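JSC1_58120g3 (PDB 6XHH) probably senses far-red light as a cyanobacteriochrome, its GAF domain holding a verdin bilin in a far-red absorbing dark state. Local coordinates at residues Leu32-Glu36 with Ser150-Trp155; Gly59-Leu63 with Glu122-Val126; Arg80-Asn84 with Val131-Phe135. All coordinates share one frame; numbering follows the deposited sequence.

How the contacts relate
Contact 1 closes the widest loop: the chain leaves helix 18-33, runs through most of the GAF domain and returns after strand 139-148, where 150-155 leads into helix 157-178. Contacts 2 and 3 both lie inside that loop. In contact 2 loop 59-63, between strands 49-56 and 67-68, meets the end of helix 115-123; in contact 3 the 80-84 segment meets strand 128-136. The loops they close cross, since their segments alternate along the chain; the two contacts lie on opposite sides of the chain's centre. Contacts 1 and 2 touch where the W60 ring packs against E36 and S150; contact 3 stands about 7 Å from either at the nearest atoms.

Contact 1 of 3, residues Leu32-Glu36 with Ser150-Trp155. With EDO (1,2-ethanediol), chain E.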
loop_
_atom_site.group_PDB
_atom_site.type_symbol
_atom_site.label_atom_id
_atom_site.label_comp_id
_atom_site.label_asym_id
_atom_site.label_seq_id
_atom_site.Cartn_x
_atom_site.Cartn_y
_atom_site.Cartn_z
ATOM N N LEU A 32 8.715 -11.110 -0.162
ATOM C CA LEU A 32 8.691 -11.259 -1.614
ATOM C C LEU A 32 9.416 -10.111 -2.307
ATOM O O LEU A 32 10.242 -10.329 -3.201
ATOM C CB LEU A 32 7.237 -11.332 -2.077
ATOM C CG LEU A 32 6.996 -11.416 -3.583
ATOM C CD1 LEU A 32 7.604 -12.694 -4.126
ATOM C CD2 LEU A 32 5.503 -11.363 -3.878
ATOM N N PHE A 33 9.124 -8.880 -1.900
ATOM C CA PHE A 33 9.731 -7.705 -2.516
ATOM C C PHE A 33 11.120 -7.382 -1.977
ATOM O O PHE A 33 11.799 -6.518 -2.544
ATOM C CB PHE A 33 8.817 -6.489 -2.323
ATOM C CG PHE A 33 7.590 -6.489 -3.214
ATOM C CD1 PHE A 33 7.412 -7.458 -4.193
ATOM C CD2 PHE A 33 6.622 -5.509 -3.079
ATOM C CE1 PHE A 33 6.291 -7.447 -5.030
ATOM C CE2 PHE A 33 5.494 -5.498 -3.913
ATOM C CZ PHE A 33 5.332 -6.470 -4.880
ATOM N N GLY A 34 11.563 -8.057 -0.918
ATOM C CA GLY A 34 12.827 -7.729 -0.283
ATOM C C GLY A 34 12.911 -6.267 0.109
ATOM O O GLY A 34 13.900 -5.586 -0.195
ATOM N N ILE A 35 11.882 -5.762 0.782
ATOM C CA ILE A 35 11.863 -4.348 1.142
ATOM C C ILE A 35 11.769 -4.177 2.653
ATOM O O ILE A 35 11.730 -5.158 3.406
ATOM C CB ILE A 35 10.706 -3.605 0.453
ATOM C CG1 ILE A 35 9.354 -4.256 0.811
ATOM C CG2 ILE A 35 10.934 -3.549 -1.062
ATOM C CD1 ILE A 35 8.158 -3.617 0.090
ATOM N N GLU A 36 11.703 -2.928 3.104
ATOM C CA GLU A 36 11.889 -2.626 4.515
ATOM C C GLU A 36 10.590 -2.442 5.288
ATOM O O GLU A 36 10.602 -2.578 6.512
ATOM C CB GLU A 36 12.782 -1.383 4.658
ATOM C CG GLU A 36 14.225 -1.717 4.272
ATOM C CD GLU A 36 15.092 -0.528 3.849
ATOM O OE1 GLU A 36 14.589 0.581 3.561
ATOM O OE2 GLU A 36 16.328 -0.724 3.811
ATOM N N SER A 150 15.423 3.152 3.306
ATOM C CA SER A 150 16.818 3.562 3.268
ATOM C C SER A 150 17.254 4.131 1.924
ATOM O O SER A 150 18.297 4.790 1.871
ATOM C CB SER A 150 17.706 2.370 3.645
ATOM O OG SER A 150 17.552 1.322 2.713
ATOM N N ALA A 151 16.476 3.934 0.867
ATOM C CA ALA A 151 16.908 4.233 -0.492
ATOM C C ALA A 151 15.677 4.235 -1.389
ATOM O O ALA A 151 14.663 3.638 -1.047
ATOM C CB ALA A 151 17.921 3.193 -0.991
ATOM N N PRO A 152 15.764 4.891 -2.550
ATOM C CA PRO A 152 14.752 4.680 -3.592
ATOM C C PRO A 152 14.738 3.230 -4.044
ATOM O O PRO A 152 15.702 2.479 -3.878
ATOM C CB PRO A 152 15.213 5.601 -4.735
ATOM C CG PRO A 152 16.171 6.563 -4.110
ATOM C CD PRO A 152 16.799 5.851 -2.967
ATOM N N ARG A 153 13.628 2.839 -4.656
ATOM C CA ARG A 153 13.529 1.509 -5.228
ATOM C C ARG A 153 12.601 1.599 -6.418
ATOM O O ARG A 153 11.574 2.275 -6.344
ATOM C CB ARG A 153 12.988 0.499 -4.223
ATOM C CG ARG A 153 12.928 -0.921 -4.758
ATOM C CD ARG A 153 11.800 -1.637 -4.094
ATOM N NE ARG A 153 11.824 -3.094 -4.216
ATOM C CZ ARG A 153 11.188 -3.781 -5.155
ATOM N NH1 ARG A 153 10.539 -3.150 -6.122
ATOM N NH2 ARG A 153 11.226 -5.104 -5.135
ATOM N N HIS A 154 12.979 0.940 -7.507
ATOM C CA HIS A 154 12.165 0.960 -8.711
ATOM C C HIS A 154 11.019 -0.031 -8.578
ATOM O O HIS A 154 11.238 -1.193 -8.233
ATOM C CB HIS A 154 13.024 0.613 -9.925
ATOM C CG HIS A 154 12.236 0.406 -11.169
ATOM N ND1 HIS A 154 11.447 1.393 -11.719
ATOM C CD2 HIS A 154 12.139 -0.659 -11.993
ATOM C CE1 HIS A 154 10.877 0.932 -12.819
ATOM N NE2 HIS A 154 11.278 -0.310 -13.007
ATOM N N TRP A 155 9.797 0.433 -8.842
ATOM C CA TRP A 155 8.616 -0.424 -8.873
ATOM C C TRP A 155 8.247 -0.728 -10.317
ATOM O O TRP A 155 8.084 0.193 -11.118
ATOM C CB TRP A 155 7.424 0.238 -8.164
ATOM C CG TRP A 155 7.733 0.747 -6.781
ATOM C CD1 TRP A 155 7.996 2.051 -6.426
ATOM C CD2 TRP A 155 7.856 -0.025 -5.574
ATOM N NE1 TRP A 155 8.261 2.134 -5.073
ATOM C CE2 TRP A 155 8.183 0.875 -4.528
ATOM C CE3 TRP A 155 7.725 -1.384 -5.277
ATOM C CZ2 TRP A 155 8.370 0.454 -3.199
ATOM C CZ3 TRP A 155 7.908 -1.801 -3.950
ATOM C CH2 TRP A 155 8.227 -0.873 -2.929
HETATM C C1 EDO E . 15.133 -4.180 -3.747
HETATM O O1 EDO E . 14.125 -4.679 -2.852
HETATM C C2 EDO E . 16.461 -4.012 -3.007
HETATM O O2 EDO E . 16.699 -5.187 -2.215
#
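Running nearly opposite ways, 155° apart end to end, the end of helix 18-33 and the loop 150-155 face each other with their backbones 8.0 Å apart at the CA atoms of E36 and S150. A Schellman motif ends the helix, with G34 at positive phi, and the turn leaves the carbonyl of F33 available to the loop. R153 takes it: NH2 donates to F33 O at 3.0 Å, in the carbonyl plane and on a lone pair. The arginine gets there because its CG stands anti to the backbone N (chi1 -177°) and the chain runs on extended to NE. That NE donates to O1 of a 1,2-ethanediol molecule, probably from the crystallisation liquor, which also lies close to the carbonyls of F33 and G34. I35 CG2 presses against the same arginine, 3.3 Å from R153 NE, the two side chains crossing at about a right angle.

W155 packs against both F33 and I35. Its six-membered ring is met at the edge by two apolar groups, F33 CD2 at 4.0 Å from W155 CZ3 and I35 CD1 at 4.1 Å from W155 CH2, while R153 CD rests over one indole face near the rim.

At the other end, the E36 carboxylate takes two bonds from S150, each on a syn lone pair: S150 OG gives to OE2 of E36 at 2.6 Å, and S150 N to OE1 of E36 at 2.7 Å. This two-point grip fixes the rotation of the carboxylate, and OE1 also accepts from N149 N.

Around this GAF-domain junction, helix 157-178 packs on F33 and supplies E159 as a salt-bridge partner for R153 NH1, while A146 of strand 139-148 touches both I35 and W155.

Contact 2 of 3, residues Gly59-Leu63 with Glu122-Val126; sequences GWRKL and ESFEV
E125 OE2 accepts the backbone N-H of R61 at 2.9 Å, met on the syn side and 17° out of the carboxylate plane; R37 NH2 adds a long, weak ion pair to the same oxygen. E125, at positive phi, is the C-prime residue of the Schellman motif that ends helix 115-123, and its side chain reaches across to the loop between strands 49-56 and 67-68. With its chain extended beyond CG, it sets the carboxylate between W60 and R61. The indole of W60 meets E125 CD at its edge, the ring and carboxylate planes 79° apart, and W60 CB lies 3.6 Å from E125 OE2.

R61 bends at chi3 (-54°) and folds back over the acid, so that E125 CD lies over one face of the guanidinium, offset toward the rim. Its NH1 is 3.4 Å from E125 OE1, a salt bridge of charges alone, because that oxygen stands well out of the guanidinium plane. Cutting E125 back to an alanine would probably leave the R61 backbone N-H without this acceptor and the guanidinium without its counter-charge in this contact.

Farther along, F51 meets F124 edge-to-face, and W68 also contacts the F124 ring. L63 meets the edge of the F124 ring, near its plane, with L63 CD2 3.9 Å from F124 CD1.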
loop_
_atom_site.group_PDB
_atom_site.type_symbol
_atom_site.label_atom_id
_atom_site.label_comp_id
_atom_site.label_asym_id
_atom_site.label_seq_id
_atom_site.Cartn_x
_atom_site.Cartn_y
_atom_site.Cartn_z
ATOM N N GLY A 59 15.328 -2.156 11.495
ATOM C CA GLY A 59 15.380 -1.340 12.700
ATOM C C GLY A 59 14.767 0.042 12.564
ATOM O O GLY A 59 15.349 1.045 12.986
ATOM N N TRP A 60 13.583 0.098 11.979
ATOM C CA TRP A 60 12.829 1.322 11.760
ATOM C C TRP A 60 11.800 1.514 12.870
ATOM O O TRP A 60 11.478 0.585 13.614
ATOM C CB TRP A 60 12.156 1.256 10.384
ATOM C CG TRP A 60 13.159 0.943 9.329
ATOM C CD1 TRP A 60 13.498 -0.290 8.835
ATOM C CD2 TRP A 60 14.006 1.885 8.673
ATOM N NE1 TRP A 60 14.494 -0.161 7.896
ATOM C CE2 TRP A 60 14.823 1.163 7.778
ATOM C CE3 TRP A 60 14.154 3.275 8.753
ATOM C CZ2 TRP A 60 15.770 1.786 6.963
ATOM C CZ3 TRP A 60 15.085 3.891 7.938
ATOM C CH2 TRP A 60 15.889 3.146 7.062
ATOM N N ARG A 61 11.278 2.737 12.978
ATOM C CA ARG A 61 10.203 2.987 13.929
ATOM C C ARG A 61 8.969 2.184 13.547
ATOM O O ARG A 61 8.675 1.979 12.367
ATOM C CB ARG A 61 9.846 4.476 13.985
ATOM C CG ARG A 61 10.836 5.324 14.759
ATOM C CD ARG A 61 10.234 6.598 15.343
ATOM N NE ARG A 61 9.552 7.435 14.358
ATOM C CZ ARG A 61 10.148 8.223 13.467
ATOM N NH1 ARG A 61 11.472 8.296 13.390
ATOM N NH2 ARG A 61 9.407 8.940 12.634
ATOM N N LYS A 62 8.236 1.744 14.566
ATOM C CA LYS A 62 6.958 1.083 14.356
ATOM C C LYS A 62 5.886 2.126 14.073
ATOM O O LYS A 62 5.778 3.124 14.794
ATOM C CB LYS A 62 6.581 0.246 15.578
ATOM C CG LYS A 62 7.371 -1.050 15.676
ATOM C CD LYS A 62 6.790 -1.990 16.722
ATOM C CE LYS A 62 7.874 -2.858 17.353
ATOM N NZ LYS A 62 7.301 -3.962 18.179
ATOM N N LEU A 63 5.112 1.906 13.006
ATOM C CA LEU A 63 4.038 2.821 12.641
ATOM C C LEU A 63 2.683 2.416 13.199
ATOM O O LEU A 63 1.794 3.272 13.298
ATOM C CB LEU A 63 3.928 2.943 11.114
ATOM C CG LEU A 63 5.252 3.331 10.465
ATOM C CD1 LEU A 63 5.007 3.540 8.983
ATOM C CD2 LEU A 63 5.846 4.572 11.113
ATOM N N GLU A 122 8.516 11.589 4.738
ATOM C CA GLU A 122 9.713 11.637 5.572
ATOM C C GLU A 122 9.384 11.381 7.039
ATOM O O GLU A 122 10.148 10.710 7.744
ATOM C CB GLU A 122 10.414 12.989 5.405
ATOM C CG GLU A 122 11.213 13.137 4.112
ATOM C CD GLU A 122 11.581 14.575 3.840
ATOM O OE1 GLU A 122 10.978 15.464 4.477
ATOM O OE2 GLU A 122 12.470 14.817 2.999
ATOM N N SER A 123 8.245 11.892 7.522
ATOM C CA SER A 123 7.897 11.671 8.924
ATOM C C SER A 123 7.631 10.204 9.229
ATOM O O SER A 123 7.713 9.803 10.398
ATOM C CB SER A 123 6.680 12.516 9.325
ATOM O OG SER A 123 5.455 11.861 9.021
ATOM N N PHE A 124 7.316 9.399 8.213
ATOM C CA PHE A 124 7.127 7.969 8.384
ATOM C C PHE A 124 8.340 7.172 7.921
ATOM O O PHE A 124 8.270 5.936 7.846
ATOM C CB PHE A 124 5.857 7.531 7.652
ATOM C CG PHE A 124 4.600 8.112 8.252
ATOM C CD1 PHE A 124 4.246 7.817 9.561
ATOM C CD2 PHE A 124 3.795 8.976 7.526
ATOM C CE1 PHE A 124 3.111 8.358 10.123
ATOM C CE2 PHE A 124 2.652 9.521 8.091
ATOM C CZ PHE A 124 2.311 9.207 9.387
ATOM N N GLU A 125 9.455 7.864 7.635
ATOM C CA GLU A 125 10.741 7.269 7.259
ATOM C C GLU A 125 10.715 6.627 5.872
ATOM O O GLU A 125 11.504 5.727 5.588
ATOM C CB GLU A 125 11.209 6.245 8.290
ATOM C CG GLU A 125 11.118 6.748 9.707
ATOM C CD GLU A 125 11.859 5.850 10.648
ATOM O OE1 GLU A 125 12.953 6.235 11.095
ATOM O OE2 GLU A 125 11.356 4.751 10.922
ATOM N N VAL A 126 9.852 7.106 4.979
ATOM C CA VAL A 126 9.648 6.501 3.663
ATOM C C VAL A 126 10.504 7.237 2.633
ATOM O O VAL A 126 10.518 8.471 2.610
ATOM C CB VAL A 126 8.157 6.547 3.268
ATOM C CG1 VAL A 126 7.947 6.052 1.828
ATOM C CG2 VAL A 126 7.288 5.746 4.243
#

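Contact 3 of 3, residues Arg80-Asn84 with Val131-Phe135; sequences RFQQN and VVAIF. With M1V (mesobiliverdin IX(alpha)), chain C.
The end of a 3-10 segment, 80-82, and the residues after it lie against strand 131-135, nearest at F81 and A133, whose CA atoms are 5.4 Å apart; no direct hydrogen bond joins the two segments. Within 80-84, R80 O accepts from Q83 N and F81 O from N84 N. A water makes the polar link instead: water 1 accepts from A133 N and donates to N84 OD1, at 2.9 Å in each case; a second lies near N84 OD1 and A133 O.

F81 carries the apolar side. Its CG stands anti to the carbonyl carbon (chi1 -63°), which swings the ring along the strand toward V131. The ring edge receives V131 O, 3.5 Å from F81 CE1, and F81 CZ packs on V131 CG1, while F81 CB rests on the A133 methyl. Over the centre of one ring face sits R80 CG. F135 closes the far end: its ring edge points at the backbone of 80-84, with F135 CZ 3.2 Å from F81 O, and N84 CB approaches F135 CE2 with the amide and ring planes 73° apart.

F81 CZ reaches the bilin methyl CMC at 3.4 Å, and V131 CG2 approaches the carbonyl OD. R80 grips one propionate twice, through its backbone N to O1C at 2.9 Å and through NE to O2C at 2.8 Å, while E96 forms a salt bridge with R80 NH2. R80, F81 and V131 belong to the bilin pocket, and an arginine binding a propionate is consistent with the chromophore-binding GAF domains of the phytochrome superfamily.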
loop_
_atom_site.group_PDB
_atom_site.type_symbol
_atom_site.label_atom_id
_atom_site.label_comp_id
_atom_site.label_asym_id
_atom_site.label_seq_id
_atom_site.Cartn_x
_atom_site.Cartn_y
_atom_site.Cartn_z
ATOM N N ARG A 80 -7.514 9.156 -5.768
ATOM C CA ARG A 80 -7.524 8.210 -6.874
ATOM C C ARG A 80 -7.910 6.806 -6.439
ATOM O O ARG A 80 -8.266 5.985 -7.294
ATOM C CB ARG A 80 -6.145 8.165 -7.532
ATOM C CG ARG A 80 -5.062 7.571 -6.615
ATOM C CD ARG A 80 -3.727 7.383 -7.335
ATOM N NE ARG A 80 -3.141 8.654 -7.774
ATOM C CZ ARG A 80 -2.214 8.753 -8.728
ATOM N NH1 ARG A 80 -1.758 7.668 -9.341
ATOM N NH2 ARG A 80 -1.753 9.935 -9.081
ATOM N N PHE A 81 -7.855 6.509 -5.138
ATOM C CA PHE A 81 -8.118 5.141 -4.711
ATOM C C PHE A 81 -9.589 4.775 -4.855
ATOM O O PHE A 81 -9.919 3.578 -4.936
ATOM C CB PHE A 81 -7.612 4.950 -3.277
ATOM C CG PHE A 81 -6.132 5.137 -3.157
ATOM C CD1 PHE A 81 -5.268 4.231 -3.758
ATOM C CD2 PHE A 81 -5.594 6.244 -2.503
ATOM C CE1 PHE A 81 -3.899 4.413 -3.694
ATOM C CE2 PHE A 81 -4.222 6.419 -2.430
ATOM C CZ PHE A 81 -3.371 5.505 -3.027
ATOM N N GLN A 82 -10.474 5.779 -4.955
ATOM C CA GLN A 82 -11.877 5.473 -5.213
ATOM C C GLN A 82 -12.062 4.850 -6.587
ATOM O O GLN A 82 -13.015 4.095 -6.797
ATOM C CB GLN A 82 -12.739 6.729 -5.080
ATOM C CG GLN A 82 -12.865 7.277 -3.651
ATOM C CD GLN A 82 -13.763 6.429 -2.747
ATOM O OE1 GLN A 82 -14.306 5.397 -3.162
ATOM N NE2 GLN A 82 -13.940 6.883 -1.505
ATOM N N GLN A 83 -11.158 5.141 -7.522
ATOM C CA GLN A 83 -11.148 4.531 -8.844
ATOM C C GLN A 83 -10.188 3.346 -8.923
ATOM O O GLN A 83 -9.900 2.862 -10.020
ATOM C CB GLN A 83 -10.785 5.579 -9.900
ATOM C CG GLN A 83 -11.899 6.575 -10.187
ATOM C CD GLN A 83 -12.156 7.526 -9.045
ATOM O OE1 GLN A 83 -11.241 8.191 -8.549
ATOM N NE2 GLN A 83 -13.411 7.600 -8.613
ATOM N N ASN A 84 -9.689 2.876 -7.777
ATOM C CA ASN A 84 -8.705 1.787 -7.720
ATOM C C ASN A 84 -7.490 2.056 -8.606
ATOM O O ASN A 84 -6.960 1.155 -9.268
ATOM C CB ASN A 84 -9.324 0.438 -8.075
ATOM C CG ASN A 84 -8.448 -0.714 -7.635
ATOM O OD1 ASN A 84 -7.546 -0.530 -6.804
ATOM N ND2 ASN A 84 -8.683 -1.898 -8.196
ATOM N N VAL A 131 1.516 2.131 -3.432
ATOM C CA VAL A 131 0.342 2.208 -2.567
ATOM C C VAL A 131 -0.894 1.834 -3.377
ATOM O O VAL A 131 -1.114 2.374 -4.470
ATOM C CB VAL A 131 0.176 3.609 -1.939
ATOM C CG1 VAL A 131 -0.917 3.597 -0.849
ATOM C CG2 VAL A 131 1.509 4.113 -1.353
ATOM N N VAL A 132 -1.693 0.895 -2.863
ATOM C CA VAL A 132 -2.876 0.440 -3.590
ATOM C C VAL A 132 -4.070 0.356 -2.651
ATOM O O VAL A 132 -3.936 0.209 -1.432
ATOM C CB VAL A 132 -2.676 -0.928 -4.264
ATOM C CG1 VAL A 132 -1.475 -0.904 -5.207
ATOM C CG2 VAL A 132 -2.553 -2.030 -3.205
ATOM N N ALA A 133 -5.254 0.423 -3.249
ATOM C CA ALA A 133 -6.497 0.448 -2.500
ATOM C C ALA A 133 -6.868 -0.944 -1.994
ATOM O O ALA A 133 -6.702 -1.949 -2.698
ATOM C CB ALA A 133 -7.622 0.998 -3.378
ATOM N N ILE A 134 -7.401 -0.993 -0.779
ATOM C CA ILE A 134 -8.070 -2.188 -0.263
ATOM C C ILE A 134 -9.564 -1.918 -0.303
ATOM O O ILE A 134 -10.043 -1.009 0.387
ATOM C CB ILE A 134 -7.629 -2.521 1.172
ATOM C CG1 ILE A 134 -6.148 -2.854 1.239
ATOM C CG2 ILE A 134 -8.406 -3.712 1.724
ATOM C CD1 ILE A 134 -5.622 -2.895 2.681
ATOM N N PHE A 135 -10.292 -2.696 -1.110
ATOM C CA PHE A 135 -11.740 -2.581 -1.236
ATOM C C PHE A 135 -12.436 -3.707 -0.485
ATOM O O PHE A 135 -12.083 -4.876 -0.641
ATOM C CB PHE A 135 -12.161 -2.600 -2.704
ATOM C CG PHE A 135 -12.135 -1.263 -3.330
ATOM C CD1 PHE A 135 -13.217 -0.414 -3.212
ATOM C CD2 PHE A 135 -11.021 -0.835 -4.010
ATOM C CE1 PHE A 135 -13.188 0.842 -3.783
ATOM C CE2 PHE A 135 -10.985 0.422 -4.589
ATOM C CZ PHE A 135 -12.064 1.262 -4.469
HETATM O OA M1V C . 0.008 14.660 5.050
HETATM C C1A M1V C . -0.098 15.527 4.196
HETATM N NA M1V C . -0.376 15.284 2.909
HETATM C C2A M1V C . 0.039 16.913 4.411
HETATM C CMA M1V C . 0.353 17.580 5.731
HETATM C C3A M1V C . -0.160 17.558 3.193
HETATM C CAA M1V C . -0.105 19.014 2.924
HETATM C CBA M1V C . -1.440 19.562 2.416
HETATM C C4A M1V C . -0.428 16.490 2.204
HETATM C CHA M1V C . -0.695 16.711 0.880
HETATM C C1B M1V C . -0.987 15.769 -0.205
HETATM C C2B M1V C . -1.173 16.214 -1.540
HETATM C CMB M1V C . -1.081 17.644 -2.016
HETATM C C3B M1V C . -1.431 15.116 -2.304
HETATM C CAB M1V C . -1.689 15.100 -3.800
HETATM C CBB M1V C . -0.469 14.524 -4.540
HETATM C CGB M1V C . 0.705 15.474 -4.451
HETATM O O2B M1V C . 0.663 16.578 -5.046
HETATM O O1B M1V C . 1.730 15.186 -3.792
HETATM N NB M1V C . -1.141 14.436 -0.175
HETATM C C4B M1V C . -1.414 13.995 -1.422
HETATM C CHB M1V C . -1.657 12.693 -1.884
HETATM C C1C M1V C . -1.501 11.437 -1.279
HETATM C C2C M1V C . -1.500 10.244 -2.014
HETATM C CAC M1V C . -1.743 10.149 -3.505
HETATM C CBC M1V C . -3.292 10.201 -3.621
HETATM C CGC M1V C . -3.836 10.571 -4.994
HETATM O O2C M1V C . -3.061 10.779 -5.955
HETATM O O1C M1V C . -5.073 10.686 -5.184
HETATM C C3C M1V C . -1.326 9.203 -1.105
HETATM C CMC M1V C . -1.265 7.745 -1.470
HETATM N NC M1V C . -1.303 11.134 0.050
HETATM C C4C M1V C . -1.188 9.772 0.178
HETATM C CHC M1V C . -1.007 9.204 1.472
HETATM C C1D M1V C . -0.692 7.922 1.851
HETATM C C2D M1V C . -1.253 7.223 2.955
HETATM C CMD M1V C . -2.333 7.747 3.870
HETATM N ND M1V C . 0.275 7.110 1.274
HETATM C C4D M1V C . 0.306 5.943 1.952
HETATM O OD M1V C . 1.071 5.021 1.669
HETATM C C3D M1V C . -0.656 6.002 3.011
HETATM C CAD M1V C . -0.972 4.908 4.000
HETATM C CBD M1V C . 0.128 4.837 5.035
HETATM O O HOH W 1 -5.355 1.165 -6.003
HETATM O O HOH W 2 -5.861 -2.312 -5.333
#